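Long-range contacts in chemotaxis protein CheX (Vibrio vulnificus, PDB 6VPW), which probably dephosphorylates the phosphorylated response regulator CheY in bacterial chemotaxis, as other members of the CheX phosphatase family do: residues S60-E65 with H126-K131; I136-F141 with F149-F154; A23-K28 with L69-N74. All coordinates share one frame; numbering follows the deposited sequence.

In the fold
Followed from the N terminus, interaction 3 opens first: residues 23-28, just past helix 8-23, meet helix 65-76, and the loop so closed holds four strands, 28-34 to 56-63. Before it closes, interaction 1 opens at 60-65, so the two cross; it closes only at 126-131, after helices 65-76 and 85-107 and strand 114-123. Interaction 2 then follows in series as a short hairpin, 136-141 with 149-154. Strand 148-154 returns beside strand 56-63, so one strand of interaction 1 and both of interaction 2 share a sheet, with strand 126-130 lying outside it. Across the chain's centre from interaction 2, interaction 3 ties the end of helix 8-23 and the loop after it to helix 65-76.

Interaction 1. Residues S60-E65 with H126-K131; sequences SITFDE and HTIRHK
Ser-60 and His-130 supply the hydrogen bond between residues 60-65 and 126-131, with Ser-60 OG 2.7 Å from His-130 NE2. The hydroxyl meets the imidazole at its edge and in its plane. On Ser-60 the oxygen sits between the backbone N and the carbonyl carbon (chi1 57°), a setting that directs it across to the histidine. His-130 ND1 is bonded to Ser-58 OG, so serines from strand 56-63 hold both ring nitrogens and would restrict ring rotation.

This is a contact between layers: strands 60-63 and 126-130 run nearly antiparallel, at 164°, but their axes stay 9.3 Å apart, no backbone hydrogen bond joins them, and the closest contacts are made by side chains. Strand 126-130 pairs with strand 41-42 of its own chain, and residues 127-130 also form an antiparallel ladder with a strand of the second subunit.

The van der Waals contacts centre on Ile-128, whose methyls touch hydroxyl oxygens as well as Ser-60 CB. Its CD1 lies 3.2 Å from Thr-62 OG1, the two side chains sliding past each other in opposite directions, and 3.9 Å from Ser-60 CB. Its CG2 comes within 3.6 Å of Ser-60 OG.

At the far end, Thr-62 CG2 approaches the His-126 ring obliquely, 4.5 Å from NE2. The polar link is indirect: Ser-45 OG is hydrogen-bonded to both Thr-62 OG1 and His-126 NE2, while His-126 ND1 pairs with Gly-123 O.

Interaction 2. Residues I136-F141 with F149-F154; sequences IIIMPF and FIEICF
The Phe-141 ring meets Phe-149 at its edge, with the CA of Phe-149 near the ring plane and 4.3 Å from Phe-141 CD1. Ile-150 reaches the same ring obliquely, its CD1 3.9 Å from Phe-141 CE1. The ring of Phe-149 lies on the other side of the sheet, where Ile-138 CD1 approaches it at a slant, 4.1 Å from Phe-149 CD1.

On the side of Phe-149, Ile-138 runs alongside Glu-151, with Ile-138 CD1 3.7 Å from Glu-151 OE1; the carboxylate's salt bridge goes to Lys-35. On the opposite side, Met-139 is extended through chi2 and chi3 (175° and -160°), which carries its CE to 3.5 Å from Ile-152 CG2. This side is covered by helix 8-23, through Leu-12, Leu-15 and Phe-11.

Four backbone hydrogen bonds hold the strands together, Ile-137 pairing reciprocally with Ile-152 and Met-139 with Ile-150; the bond from Met-139 N to Ile-150 O is 2.7 Å. Beyond them, Ile-136 CG1 rests 3.8 Å from Cys-153 SG, itself in a disulfide with Cys-132. The alternating pairs are those of antiparallel strands, and the short connection between them makes a beta hairpin, set within the central sheet between strands 28-34 and 56-63.

Interaction 3. Residues A23-K28 with L69-N74; sequences ASLELK and LEIMQN
The C-terminal end of helix 8-23 and the loop that follows it meet helix 65-76 where Ala-23 and Leu-25 rest against Ile-71, Glu-70 and Asn-74. Ser-24 is the first residue to leave helical geometry, with positive phi (47°), and the residues on either side of it, Ala-23 and Leu-25, both point toward helix 65-76.

Asn-74 ND2 donates a hydrogen bond of 2.8 Å to Ala-23 O. The donor meets the carbonyl almost head-on, at a C=O...N angle of 175°, although the hydrogen bond is bent at the hydrogen and the oxygen lies somewhat out of the amide plane. It is the N-H on the CB side of the amide that is used, and the oxygen therefore also crowds Asn-74 CB at 3.0 Å. On Asn-74, CG is anti to the carbonyl carbon and beside the backbone N (chi1 -67°), which brings ND2 up to Ala-23 O.

Apolar contacts lie beside this bond. The methyl of Ala-23 touches one branch of Ile-71, CB to CG2 at 3.9 Å. Leu-25 crosses Ile-71 and Glu-70 at about a right angle, placing its CD1 4.1 Å from Ile-71 CG1 and 3.8 Å from Glu-70 CG. Trp-145 packs against both Leu-25 and Glu-70, while Ile-71 also reaches Leu-19 of helix 8-23 and Ile-94 of helix 85-107.

Near the C-terminal end of a helix the carbonyl of Ala-23 may be somewhat more negative, which could strengthen its bond to the neutral amide; the two chain segments are thus joined by one polar tie and aliphatic contact, without a salt bridge.

Interaction 1. Residues S60-E65 with H126-K131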
loop_
_atom_site.group_PDB
_atom_site.type_symbol
_atom_site.label_atom_id
_atom_site.label_comp_id
_atom_site.label_asym_id
_atom_site.label_seq_id
_atom_site.Cartn_x
_atom_site.Cartn_y
_atom_site.Cartn_z
ATOM N N SER A 60 -7.501 -0.983 0.079
ATOM C CA SER A 60 -6.942 -0.641 1.404
ATOM C C SER A 60 -8.069 -0.733 2.440
ATOM O O SER A 60 -9.237 -0.488 2.080
ATOM C CB SER A 60 -6.282 0.718 1.424
ATOM O OG SER A 60 -7.185 1.738 1.023
ATOM N N ILE A 61 -7.719 -1.216 3.627
ATOM C CA ILE A 61 -8.629 -1.226 4.799
ATOM C C ILE A 61 -7.933 -0.377 5.843
ATOM O O ILE A 61 -6.791 -0.725 6.211
ATOM C CB ILE A 61 -8.900 -2.629 5.362
ATOM C CG1 ILE A 61 -9.342 -3.616 4.283
ATOM C CG2 ILE A 61 -9.918 -2.514 6.482
ATOM C CD1 ILE A 61 -9.445 -5.035 4.784
ATOM N N THR A 62 -8.603 0.674 6.298
ATOM C CA THR A 62 -8.003 1.581 7.299
ATOM C C THR A 62 -8.836 1.496 8.571
ATOM O O THR A 62 -10.085 1.553 8.453
ATOM C CB THR A 62 -7.946 3.007 6.742
ATOM O OG1 THR A 62 -7.102 2.978 5.583
ATOM C CG2 THR A 62 -7.434 3.985 7.773
ATOM N N PHE A 63 -8.158 1.402 9.716
ATOM C CA PHE A 63 -8.833 1.308 11.030
ATOM C C PHE A 63 -8.377 2.404 11.988
ATOM O O PHE A 63 -7.165 2.737 12.026
ATOM C CB PHE A 63 -8.471 -0.006 11.733
ATOM C CG PHE A 63 -8.877 -1.258 11.005
ATOM C CD1 PHE A 63 -10.127 -1.815 11.195
ATOM C CD2 PHE A 63 -8.015 -1.860 10.104
ATOM C CE1 PHE A 63 -10.496 -2.969 10.522
ATOM C CE2 PHE A 63 -8.382 -3.017 9.440
ATOM C CZ PHE A 63 -9.613 -3.581 9.668
ATOM N N ASP A 64 -9.329 2.895 12.785
ATOM C CA ASP A 64 -8.983 3.738 13.958
ATOM C C ASP A 64 -8.274 2.811 14.948
ATOM O O ASP A 64 -8.628 1.606 14.981
ATOM C CB ASP A 64 -10.221 4.372 14.605
ATOM C CG ASP A 64 -10.828 5.498 13.789
ATOM O OD1 ASP A 64 -10.172 5.931 12.842
ATOM O OD2 ASP A 64 -11.953 5.927 14.111
ATOM N N GLU A 65 -7.342 3.348 15.741
ATOM C CA GLU A 65 -6.587 2.524 16.723
ATOM C C GLU A 65 -7.558 1.795 17.653
ATOM O O GLU A 65 -7.370 0.576 17.859
ATOM C CB GLU A 65 -5.617 3.401 17.524
ATOM C CG GLU A 65 -4.847 2.647 18.590
ATOM C CD GLU A 65 -3.678 3.424 19.174
ATOM O OE1 GLU A 65 -2.957 2.858 20.019
ATOM O OE2 GLU A 65 -3.483 4.584 18.768
ATOM N N HIS A 126 -2.896 8.970 9.562
ATOM C CA HIS A 126 -2.353 8.995 8.174
ATOM C C HIS A 126 -3.499 8.940 7.152
ATOM O O HIS A 126 -4.628 8.485 7.523
ATOM C CB HIS A 126 -1.370 7.841 7.941
ATOM C CG HIS A 126 -2.008 6.493 7.884
ATOM N ND1 HIS A 126 -2.012 5.638 8.958
ATOM C CD2 HIS A 126 -2.642 5.841 6.880
ATOM C CE1 HIS A 126 -2.636 4.516 8.620
ATOM N NE2 HIS A 126 -3.042 4.620 7.362
ATOM N N THR A 127 -3.237 9.371 5.912
ATOM C CA THR A 127 -4.272 9.324 4.842
ATOM C C THR A 127 -3.808 8.413 3.706
ATOM O O THR A 127 -2.589 8.267 3.515
ATOM C CB THR A 127 -4.588 10.723 4.287
ATOM O OG1 THR A 127 -3.383 11.262 3.758
ATOM C CG2 THR A 127 -5.109 11.682 5.327
ATOM N N ILE A 128 -4.761 7.879 2.948
ATOM C CA ILE A 128 -4.484 6.954 1.815
ATOM C C ILE A 128 -5.085 7.536 0.537
ATOM O O ILE A 128 -6.198 8.093 0.594
ATOM C CB ILE A 128 -5.037 5.553 2.131
ATOM C CG1 ILE A 128 -4.303 4.958 3.336
ATOM C CG2 ILE A 128 -4.973 4.637 0.912
ATOM C CD1 ILE A 128 -4.607 3.510 3.594
ATOM N N ARG A 129 -4.352 7.434 -0.566
ATOM C CA ARG A 129 -4.858 7.926 -1.867
ATOM C C ARG A 129 -4.491 6.899 -2.931
ATOM O O ARG A 129 -3.282 6.731 -3.213
ATOM C CB ARG A 129 -4.313 9.316 -2.198
ATOM C CG ARG A 129 -4.697 10.370 -1.169
ATOM C CD ARG A 129 -4.503 11.785 -1.665
ATOM N NE ARG A 129 -4.652 12.756 -0.587
ATOM C CZ ARG A 129 -4.877 14.056 -0.758
ATOM N NH1 ARG A 129 -5.015 14.560 -1.972
ATOM N NH2 ARG A 129 -4.990 14.851 0.292
ATOM N N HIS A 130 -5.501 6.188 -3.428
ATOM C CA HIS A 130 -5.279 5.238 -4.538
ATOM C C HIS A 130 -5.042 6.044 -5.809
ATOM O O HIS A 130 -5.657 7.112 -5.962
ATOM C CB HIS A 130 -6.466 4.289 -4.654
ATOM C CG HIS A 130 -6.548 3.343 -3.509
ATOM N ND1 HIS A 130 -6.251 2.010 -3.648
ATOM C CD2 HIS A 130 -6.849 3.537 -2.204
ATOM C CE1 HIS A 130 -6.390 1.410 -2.483
ATOM N NE2 HIS A 130 -6.742 2.330 -1.577
ATOM N N LYS A 131 -4.155 5.558 -6.667
ATOM C CA LYS A 131 -3.909 6.229 -7.964
ATOM C C LYS A 131 -4.190 5.191 -9.046
ATOM O O LYS A 131 -3.301 4.380 -9.310
ATOM C CB LYS A 131 -2.474 6.771 -8.019
ATOM C CG LYS A 131 -2.032 7.589 -6.810
ATOM C CD LYS A 131 -2.748 8.928 -6.642
ATOM C CE LYS A 131 -2.433 9.602 -5.317
ATOM N NZ LYS A 131 -2.995 10.976 -5.230
#

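Interaction 2. Residues I136-F141 with F149-F154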
loop_
_atom_site.group_PDB
_atom_site.type_symbol
_atom_site.label_atom_id
_atom_site.label_comp_id
_atom_site.label_asym_id
_atom_site.label_seq_id
_atom_site.Cartn_x
_atom_site.Cartn_y
_atom_site.Cartn_z
ATOM N N ILE A 136 -12.431 5.619 -7.790
ATOM C CA ILE A 136 -12.023 5.232 -6.406
ATOM C C ILE A 136 -13.287 5.214 -5.543
ATOM O O ILE A 136 -13.888 6.294 -5.349
ATOM C CB ILE A 136 -10.957 6.173 -5.818
ATOM C CG1 ILE A 136 -9.713 6.240 -6.712
ATOM C CG2 ILE A 136 -10.622 5.740 -4.394
ATOM C CD1 ILE A 136 -8.758 7.340 -6.350
ATOM N N ILE A 137 -13.651 4.035 -5.043
ATOM C CA ILE A 137 -14.857 3.862 -4.182
ATOM C C ILE A 137 -14.399 3.801 -2.723
ATOM O O ILE A 137 -13.419 3.065 -2.433
ATOM C CB ILE A 137 -15.625 2.584 -4.571
ATOM C CG1 ILE A 137 -15.985 2.541 -6.061
ATOM C CG2 ILE A 137 -16.854 2.416 -3.685
ATOM C CD1 ILE A 137 -16.913 3.637 -6.499
ATOM N N ILE A 138 -15.031 4.592 -1.856
ATOM C CA ILE A 138 -14.730 4.541 -0.400
ATOM C C ILE A 138 -15.966 3.944 0.274
ATOM O O ILE A 138 -17.076 4.343 -0.091
ATOM C CB ILE A 138 -14.343 5.912 0.193
ATOM C CG1 ILE A 138 -13.990 5.793 1.680
ATOM C CG2 ILE A 138 -15.439 6.947 -0.038
ATOM C CD1 ILE A 138 -13.377 7.048 2.274
ATOM N N MET A 139 -15.758 2.987 1.174
ATOM C CA MET A 139 -16.866 2.329 1.905
ATOM C C MET A 139 -16.625 2.592 3.388
ATOM O O MET A 139 -15.777 1.938 3.994
ATOM C CB MET A 139 -16.876 0.822 1.619
ATOM C CG MET A 139 -16.622 0.485 0.139
ATOM S SD MET A 139 -16.489 -1.295 -0.193
ATOM C CE MET A 139 -15.625 -1.256 -1.762
ATOM N N PRO A 140 -17.255 3.629 3.988
ATOM C CA PRO A 140 -17.067 3.912 5.409
ATOM C C PRO A 140 -17.783 2.910 6.325
ATOM O O PRO A 140 -18.820 2.369 5.948
ATOM C CB PRO A 140 -17.670 5.316 5.636
ATOM C CG PRO A 140 -18.045 5.834 4.242
ATOM C CD PRO A 140 -18.129 4.616 3.337
ATOM N N PHE A 141 -17.242 2.740 7.531
ATOM C CA PHE A 141 -17.829 1.843 8.555
ATOM C C PHE A 141 -17.685 2.502 9.923
ATOM O O PHE A 141 -16.734 3.300 10.134
ATOM C CB PHE A 141 -17.139 0.478 8.590
ATOM C CG PHE A 141 -17.263 -0.353 7.339
ATOM C CD1 PHE A 141 -16.333 -0.237 6.319
ATOM C CD2 PHE A 141 -18.285 -1.279 7.199
ATOM C CE1 PHE A 141 -16.433 -1.015 5.176
ATOM C CE2 PHE A 141 -18.378 -2.064 6.059
ATOM C CZ PHE A 141 -17.453 -1.931 5.051
ATOM N N PHE A 149 -12.470 2.229 7.051
ATOM C CA PHE A 149 -13.009 2.402 5.690
ATOM C C PHE A 149 -12.182 1.562 4.728
ATOM O O PHE A 149 -10.975 1.313 4.961
ATOM C CB PHE A 149 -13.120 3.875 5.286
ATOM C CG PHE A 149 -11.864 4.672 5.459
ATOM C CD1 PHE A 149 -10.894 4.687 4.466
ATOM C CD2 PHE A 149 -11.646 5.398 6.619
ATOM C CE1 PHE A 149 -9.721 5.417 4.630
ATOM C CE2 PHE A 149 -10.472 6.120 6.783
ATOM C CZ PHE A 149 -9.519 6.136 5.788
ATOM N N ILE A 150 -12.883 1.069 3.725
ATOM C CA ILE A 150 -12.253 0.338 2.600
ATOM C C ILE A 150 -12.181 1.322 1.441
ATOM O O ILE A 150 -13.166 2.081 1.235
ATOM C CB ILE A 150 -13.045 -0.907 2.176
ATOM C CG1 ILE A 150 -13.058 -1.967 3.270
ATOM C CG2 ILE A 150 -12.495 -1.474 0.862
ATOM C CD1 ILE A 150 -14.011 -3.097 2.985
ATOM N N GLU A 151 -11.043 1.346 0.757
ATOM C CA GLU A 151 -10.970 2.126 -0.496
ATOM C C GLU A 151 -10.560 1.127 -1.565
ATOM O O GLU A 151 -9.686 0.234 -1.289
ATOM C CB GLU A 151 -10.033 3.327 -0.426
ATOM C CG GLU A 151 -10.530 4.442 0.468
ATOM C CD GLU A 151 -9.718 5.716 0.320
ATOM O OE1 GLU A 151 -9.836 6.601 1.188
ATOM O OE2 GLU A 151 -8.986 5.823 -0.668
ATOM N N ILE A 152 -11.170 1.251 -2.738
ATOM C CA ILE A 152 -10.842 0.269 -3.801
ATOM C C ILE A 152 -10.836 0.999 -5.139
ATOM O O ILE A 152 -11.583 1.988 -5.285
ATOM C CB ILE A 152 -11.830 -0.907 -3.725
ATOM C CG1 ILE A 152 -11.306 -2.148 -4.439
ATOM C CG2 ILE A 152 -13.212 -0.498 -4.214
ATOM C CD1 ILE A 152 -11.981 -3.409 -3.957
ATOM N N CYS A 153 -9.936 0.573 -6.015
ATOM C CA CYS A 153 -9.796 1.161 -7.372
ATOM C C CYS A 153 -9.426 0.013 -8.306
ATOM O O CYS A 153 -8.440 -0.692 -8.000
ATOM C CB CYS A 153 -8.728 2.258 -7.408
ATOM S SG CYS A 153 -8.750 3.321 -8.893
ATOM N N PHE A 154 -10.229 -0.214 -9.343
ATOM C CA PHE A 154 -9.888 -1.212 -10.390
ATOM C C PHE A 154 -9.856 -0.494 -11.736
ATOM O O PHE A 154 -10.653 0.440 -11.937
ATOM C CB PHE A 154 -10.879 -2.374 -10.459
ATOM C CG PHE A 154 -10.676 -3.458 -9.438
ATOM C CD1 PHE A 154 -9.811 -4.509 -9.692
ATOM C CD2 PHE A 154 -11.363 -3.439 -8.238
ATOM C CE1 PHE A 154 -9.652 -5.530 -8.772
ATOM C CE2 PHE A 154 -11.192 -4.455 -7.314
ATOM C CZ PHE A 154 -10.330 -5.492 -7.582
#

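Interaction 3. Residues A23-K28 with L69-N74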
loop_
_atom_site.group_PDB
_atom_site.type_symbol
_atom_site.label_atom_id
_atom_site.label_comp_id
_atom_site.label_asym_id
_atom_site.label_seq_id
_atom_site.Cartn_x
_atom_site.Cartn_y
_atom_site.Cartn_z
ATOM N N ALA A 23 -13.746 -12.108 14.709
ATOM C CA ALA A 23 -13.528 -11.251 15.900
ATOM C C ALA A 23 -14.842 -10.975 16.632
ATOM O O ALA A 23 -14.840 -10.143 17.554
ATOM C CB ALA A 23 -12.860 -9.963 15.488
ATOM N N SER A 24 -15.924 -11.640 16.217
ATOM C CA SER A 24 -17.253 -11.448 16.855
ATOM C C SER A 24 -17.537 -9.952 17.029
ATOM O O SER A 24 -18.046 -9.567 18.093
ATOM C CB SER A 24 -17.325 -12.180 18.168
ATOM O OG SER A 24 -18.650 -12.171 18.666
ATOM N N LEU A 25 -17.203 -9.149 16.016
ATOM C CA LEU A 25 -17.430 -7.682 16.059
ATOM C C LEU A 25 -18.248 -7.256 14.835
ATOM O O LEU A 25 -17.914 -7.667 13.696
ATOM C CB LEU A 25 -16.075 -6.974 16.142
ATOM C CG LEU A 25 -16.135 -5.467 16.379
ATOM C CD1 LEU A 25 -14.943 -4.992 17.183
ATOM C CD2 LEU A 25 -16.249 -4.708 15.067
ATOM N N GLU A 26 -19.267 -6.431 15.073
ATOM C CA GLU A 26 -20.199 -5.993 14.008
ATOM C C GLU A 26 -19.880 -4.559 13.580
ATOM O O GLU A 26 -19.982 -3.658 14.423
ATOM C CB GLU A 26 -21.628 -6.108 14.539
ATOM C CG GLU A 26 -22.696 -5.924 13.482
ATOM C CD GLU A 26 -24.095 -6.231 13.987
ATOM O OE1 GLU A 26 -24.425 -5.799 15.110
ATOM O OE2 GLU A 26 -24.834 -6.947 13.280
ATOM N N LEU A 27 -19.484 -4.374 12.318
ATOM C CA LEU A 27 -19.271 -3.011 11.770
ATOM C C LEU A 27 -20.587 -2.497 11.193
ATOM O O LEU A 27 -21.359 -3.310 10.637
ATOM C CB LEU A 27 -18.211 -3.025 10.672
ATOM C CG LEU A 27 -16.770 -3.192 11.132
ATOM C CD1 LEU A 27 -15.828 -2.939 9.964
ATOM C CD2 LEU A 27 -16.448 -2.253 12.286
ATOM N N LYS A 28 -20.811 -1.191 11.340
ATOM C CA LYS A 28 -21.991 -0.496 10.790
ATOM C C LYS A 28 -21.569 0.125 9.467
ATOM O O LYS A 28 -20.815 1.094 9.444
ATOM C CB LYS A 28 -22.507 0.549 11.785
ATOM C CG LYS A 28 -23.442 1.609 11.217
ATOM C CD LYS A 28 -24.736 1.075 10.650
ATOM C CE LYS A 28 -25.588 2.155 10.011
ATOM N NZ LYS A 28 -25.947 3.236 10.964
ATOM N N LEU A 69 -7.584 -2.212 18.142
ATOM C CA LEU A 69 -7.313 -2.836 19.464
ATOM C C LEU A 69 -8.518 -3.690 19.882
ATOM O O LEU A 69 -8.288 -4.779 20.444
ATOM C CB LEU A 69 -6.986 -1.753 20.501
ATOM C CG LEU A 69 -5.667 -1.003 20.295
ATOM C CD1 LEU A 69 -5.483 0.088 21.343
ATOM C CD2 LEU A 69 -4.484 -1.953 20.330
ATOM N N GLU A 70 -9.746 -3.252 19.577
ATOM C CA GLU A 70 -10.943 -4.051 19.967
ATOM C C GLU A 70 -10.949 -5.365 19.180
ATOM O O GLU A 70 -11.198 -6.417 19.790
ATOM C CB GLU A 70 -12.238 -3.270 19.741
ATOM C CG GLU A 70 -13.439 -3.860 20.464
ATOM C CD GLU A 70 -13.430 -3.697 21.973
ATOM O OE1 GLU A 70 -12.633 -2.874 22.492
ATOM O OE2 GLU A 70 -14.192 -4.415 22.633
ATOM N N ILE A 71 -10.678 -5.309 17.875
ATOM C CA ILE A 71 -10.609 -6.544 17.041
ATOM C C ILE A 71 -9.552 -7.486 17.634
ATOM O O ILE A 71 -9.876 -8.684 17.835
ATOM C CB ILE A 71 -10.338 -6.176 15.564
ATOM C CG1 ILE A 71 -11.516 -5.397 14.976
ATOM C CG2 ILE A 71 -10.008 -7.403 14.726
ATOM C CD1 ILE A 71 -11.232 -4.764 13.632
ATOM N N MET A 72 -8.354 -6.960 17.922
ATOM C CA MET A 72 -7.218 -7.745 18.483
ATOM C C MET A 72 -7.623 -8.388 19.813
ATOM O O MET A 72 -7.303 -9.574 20.013
ATOM C CB MET A 72 -6.002 -6.849 18.739
ATOM C CG MET A 72 -5.249 -6.482 17.485
ATOM S SD MET A 72 -4.324 -7.890 16.830
ATOM C CE MET A 72 -3.109 -8.122 18.126
ATOM N N GLN A 73 -8.262 -7.620 20.697
ATOM C CA GLN A 73 -8.681 -8.189 22.007
ATOM C C GLN A 73 -9.621 -9.375 21.758
ATOM O O GLN A 73 -9.447 -10.413 22.429
ATOM C CB GLN A 73 -9.352 -7.121 22.873
ATOM C CG GLN A 73 -9.873 -7.651 24.200
ATOM C CD GLN A 73 -10.447 -6.561 25.070
ATOM O OE1 GLN A 73 -10.306 -5.371 24.791
ATOM N NE2 GLN A 73 -11.099 -6.967 26.148
ATOM N N ASN A 74 -10.536 -9.246 20.790
ATOM C CA ASN A 74 -11.534 -10.317 20.518
ATOM C C ASN A 74 -10.846 -11.534 19.886
ATOM O O ASN A 74 -11.124 -12.664 20.342
ATOM C CB ASN A 74 -12.697 -9.823 19.646
ATOM C CG ASN A 74 -13.592 -8.801 20.324
ATOM O OD1 ASN A 74 -13.369 -8.436 21.474
ATOM N ND2 ASN A 74 -14.618 -8.337 19.624
#